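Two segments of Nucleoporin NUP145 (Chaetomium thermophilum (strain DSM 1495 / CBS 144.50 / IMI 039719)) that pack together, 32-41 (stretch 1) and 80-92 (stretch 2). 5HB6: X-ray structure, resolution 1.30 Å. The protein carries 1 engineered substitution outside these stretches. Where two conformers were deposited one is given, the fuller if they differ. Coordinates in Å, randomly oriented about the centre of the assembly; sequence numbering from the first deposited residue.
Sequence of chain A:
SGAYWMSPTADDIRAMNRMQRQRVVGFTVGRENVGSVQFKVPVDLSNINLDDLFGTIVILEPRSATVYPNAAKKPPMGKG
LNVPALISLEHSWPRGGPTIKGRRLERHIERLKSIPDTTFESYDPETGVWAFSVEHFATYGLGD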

# COMPACT_ATOMS: atom_id res chain seq x y z
N GLU A 32 0.68 8.42 -8.00
CA GLU A 32 1.72 8.59 -8.99
C GLU A 32 3.03 9.01 -8.32
O GLU A 32 3.04 9.83 -7.40
N ASN A 33 4.12 8.40 -8.78
CA ASN A 33 5.46 8.70 -8.30
C ASN A 33 5.71 8.20 -6.89
O ASN A 33 6.75 8.52 -6.30
N VAL A 34 4.81 7.39 -6.34
CA VAL A 34 5.01 6.83 -5.01
C VAL A 34 4.86 5.32 -5.02
O VAL A 34 5.78 4.60 -4.62
N GLY A 35 3.70 4.82 -5.42
CA GLY A 35 3.45 3.39 -5.39
C GLY A 35 2.01 3.11 -5.05
O GLY A 35 1.12 3.92 -5.37
N SER A 36 1.76 1.96 -4.42
CA SER A 36 0.40 1.49 -4.25
C SER A 36 0.29 0.57 -3.05
O SER A 36 1.25 -0.06 -2.62
N VAL A 37 -0.95 0.49 -2.55
CA VAL A 37 -1.36 -0.46 -1.53
C VAL A 37 -2.54 -1.25 -2.11
O VAL A 37 -3.57 -0.67 -2.48
N GLN A 38 -2.35 -2.55 -2.25
CA GLN A 38 -3.35 -3.47 -2.79
C GLN A 38 -3.84 -4.33 -1.63
O GLN A 38 -3.08 -5.15 -1.11
N PHE A 39 -5.09 -4.15 -1.24
CA PHE A 39 -5.63 -4.95 -0.14
C PHE A 39 -5.89 -6.37 -0.62
O PHE A 39 -6.47 -6.58 -1.70
N LYS A 40 -5.46 -7.34 0.17
CA LYS A 40 -5.38 -8.72 -0.27
C LYS A 40 -6.66 -9.51 -0.01
O LYS A 40 -6.81 -10.60 -0.57
N VAL A 41 -7.59 -8.97 0.76
CA VAL A 41 -8.84 -9.64 1.09
C VAL A 41 -9.95 -8.66 0.75
O VAL A 41 -9.69 -7.45 0.56
N GLY A 80 -12.27 -2.80 8.44
CA GLY A 80 -11.93 -1.66 7.60
C GLY A 80 -10.78 -2.01 6.67
O GLY A 80 -10.75 -3.08 6.06
N LEU A 81 -9.83 -1.10 6.56
CA LEU A 81 -8.62 -1.31 5.78
C LEU A 81 -7.46 -1.87 6.59
O LEU A 81 -6.34 -1.97 6.07
N ASN A 82 -7.69 -2.26 7.85
CA ASN A 82 -6.63 -2.79 8.71
C ASN A 82 -6.52 -4.30 8.49
O ASN A 82 -6.81 -5.13 9.36
N VAL A 83 -6.09 -4.65 7.28
CA VAL A 83 -6.17 -6.01 6.77
C VAL A 83 -4.90 -6.29 5.98
O VAL A 83 -4.13 -5.38 5.65
N PRO A 84 -4.68 -7.54 5.58
CA PRO A 84 -3.49 -7.85 4.78
C PRO A 84 -3.42 -7.05 3.48
O PRO A 84 -4.44 -6.83 2.80
N ALA A 85 -2.21 -6.62 3.12
CA ALA A 85 -2.03 -5.76 1.95
C ALA A 85 -0.67 -6.01 1.34
O ALA A 85 0.29 -6.37 2.03
N LEU A 86 -0.59 -5.73 0.03
CA LEU A 86 0.64 -5.77 -0.73
C LEU A 86 1.01 -4.33 -1.06
O LEU A 86 0.27 -3.64 -1.78
N ILE A 87 2.18 -3.90 -0.60
CA ILE A 87 2.62 -2.51 -0.74
C ILE A 87 3.77 -2.50 -1.72
O ILE A 87 4.69 -3.31 -1.60
N SER A 88 3.73 -1.58 -2.67
CA SER A 88 4.79 -1.48 -3.67
C SER A 88 5.27 -0.04 -3.67
O SER A 88 4.46 0.86 -3.91
N LEU A 89 6.55 0.16 -3.41
CA LEU A 89 7.11 1.50 -3.24
C LEU A 89 8.25 1.76 -4.20
O LEU A 89 9.28 1.07 -4.18
N GLU A 90 8.08 2.79 -5.02
CA GLU A 90 9.16 3.34 -5.83
C GLU A 90 10.28 3.92 -4.96
O GLU A 90 10.13 4.12 -3.75
N HIS A 91 11.43 4.14 -5.59
CA HIS A 91 12.53 4.88 -4.98
C HIS A 91 13.21 4.10 -3.86
O HIS A 91 13.75 4.68 -2.92
N SER A 92 13.17 2.77 -3.94
CA SER A 92 13.69 1.89 -2.91
C SER A 92 15.08 1.36 -3.24
O SER A 92 15.46 0.28 -2.74

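Strands 35-39 and 85-89 run antiparallel, and the backbone spends its polar atoms in closed pairs: Ser36 N to Ser88 O (3.0 Å) is answered by Ser88 N to Ser36 O (2.9 Å), and Gln38 with Leu86 repeats the pattern. Lys40 N to Pro84 O (2.9 Å) and Glu90 N to Val34 O (3.0 Å) extend the ladder past both strand ends.

One face is apolar. Val37 (t) sets CG1 3.8 Å from Ala85 CB, and Phe39 (m) lies with Leu81 CD2 over its ring, 4.0 Å from the centroid, while Phe39 CD1 is 3.7 Å from Val83 CG2. Gly35 leaves this face empty at its position: a CB would clash with Ser88 O, and its backbone angles themselves call for glycine.

The face carrying Ser36, Gln38, Leu86 and Ser88 is mixed: Leu86 (t) sets CD2 3.5 Å from Gln38 NE2, and the polar groups of Ser36 (p), Gln38 (m) and Ser88 (m) gather round water 4, which bonds Ser36 OG (2.8 Å), Ser88 OG (2.9 Å) and Gln38 NE2 (2.8 Å) and donates to Leu86 O (2.8 Å).

At the Asn33 and His91 end, His91 NE2 donates to Asn33 O (2.8 Å). Glu90 (m) reaches Asn33 through solvent: water 1 joins its OE2 to Asn33 N, and water 2 donates to both its OE1 and Asn33 OD1. Water 3 donates to Val34 O and Glu90 O, giving Val34 O a second donor.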

# COMPACT_ATOMS: atom_id res chain seq x y z
CB GLU A 32 1.32 9.68 -9.99
CG GLU A 32 0.05 9.38 -10.75
CD GLU A 32 -0.40 10.55 -11.61
OE1 GLU A 32 -1.16 10.30 -12.57
OE2 GLU A 32 -0.02 11.71 -11.33
CB ASN A 33 5.80 10.19 -8.45
CG ASN A 33 5.62 10.66 -9.84
OD1 ASN A 33 6.22 10.10 -10.76
ND2 ASN A 33 4.74 11.62 -10.04
CB VAL A 34 4.07 7.46 -3.95
CG1 VAL A 34 4.26 6.76 -2.59
CG2 VAL A 34 4.29 8.96 -3.87
CB SER A 36 -0.10 0.76 -5.51
OG SER A 36 0.73 -0.36 -5.77
CB VAL A 37 -1.79 0.25 -0.24
CG1 VAL A 37 -2.20 -0.75 0.82
CG2 VAL A 37 -0.70 1.16 0.26
CB GLN A 38 -2.76 -4.37 -3.87
CG GLN A 38 -2.33 -3.64 -5.13
CD GLN A 38 -1.62 -4.56 -6.12
OE1 GLN A 38 -2.27 -5.29 -6.85
NE2 GLN A 38 -0.28 -4.55 -6.12
CB PHE A 39 -6.85 -4.25 0.47
CG PHE A 39 -6.49 -2.90 1.04
CD1 PHE A 39 -5.95 -2.80 2.32
CD2 PHE A 39 -6.60 -1.75 0.28
CE1 PHE A 39 -5.58 -1.58 2.83
CE2 PHE A 39 -6.19 -0.52 0.78
CZ PHE A 39 -5.68 -0.44 2.06
CB LYS A 40 -4.18 -9.41 0.38
CG LYS A 40 -2.84 -8.90 -0.19
CD LYS A 40 -1.62 -9.33 0.61
CE LYS A 40 -1.43 -10.81 0.59
NZ LYS A 40 -0.16 -11.17 1.30
CB VAL A 41 -8.89 -10.03 2.59
CG1 VAL A 41 -7.83 -11.05 2.91
CG2 VAL A 41 -8.72 -8.80 3.46
CB LEU A 81 -8.23 -0.01 5.08
CG LEU A 81 -9.25 0.53 4.10
CD1 LEU A 81 -8.75 1.77 3.45
CD2 LEU A 81 -9.60 -0.51 3.05
CB ASN A 82 -6.90 -2.44 10.17
CG ASN A 82 -5.67 -2.65 11.05
OD1 ASN A 82 -4.58 -2.92 10.55
ND2 ASN A 82 -5.86 -2.51 12.37
CB VAL A 83 -7.41 -6.22 5.90
CG1 VAL A 83 -8.70 -5.93 6.68
CG2 VAL A 83 -7.35 -5.36 4.63
CB PRO A 84 -3.63 -9.36 4.52
CG PRO A 84 -4.38 -9.85 5.71
CD PRO A 84 -5.37 -8.77 6.01
CB ALA A 85 -2.16 -4.26 2.28
CB LEU A 86 0.45 -6.60 -2.00
CG LEU A 86 1.58 -6.55 -3.04
CD1 LEU A 86 2.81 -7.22 -2.54
CD2 LEU A 86 1.15 -7.24 -4.34
CB ILE A 87 3.05 -1.96 0.63
CG1 ILE A 87 1.85 -1.98 1.58
CG2 ILE A 87 3.63 -0.58 0.50
CD1 ILE A 87 2.21 -1.64 2.98
CB SER A 88 4.25 -1.88 -5.06
OG SER A 88 3.73 -3.20 -5.02
CB LEU A 89 7.61 1.71 -1.82
CG LEU A 89 6.53 1.73 -0.75
CD1 LEU A 89 7.11 1.72 0.64
CD2 LEU A 89 5.60 2.91 -0.91
CB GLU A 90 8.63 4.45 -6.76
CG GLU A 90 7.60 3.93 -7.76
CD GLU A 90 7.08 4.99 -8.71
OE1 GLU A 90 7.76 6.01 -8.88
OE2 GLU A 90 6.00 4.78 -9.27
CB HIS A 91 12.11 6.27 -4.48
CG HIS A 91 11.15 6.96 -5.39
ND1 HIS A 91 11.45 7.25 -6.70
CD2 HIS A 91 9.88 7.35 -5.20
CE1 HIS A 91 10.40 7.80 -7.28
NE2 HIS A 91 9.44 7.90 -6.38
CB SER A 92 12.70 0.76 -2.65
OG SER A 92 11.46 1.28 -2.19
O HOH W 1 4.37 6.35 -10.61
O HOH W 2 8.19 8.12 -10.58
O HOH W 3 7.88 5.47 -2.95
O HOH W 4 0.98 -2.80 -4.34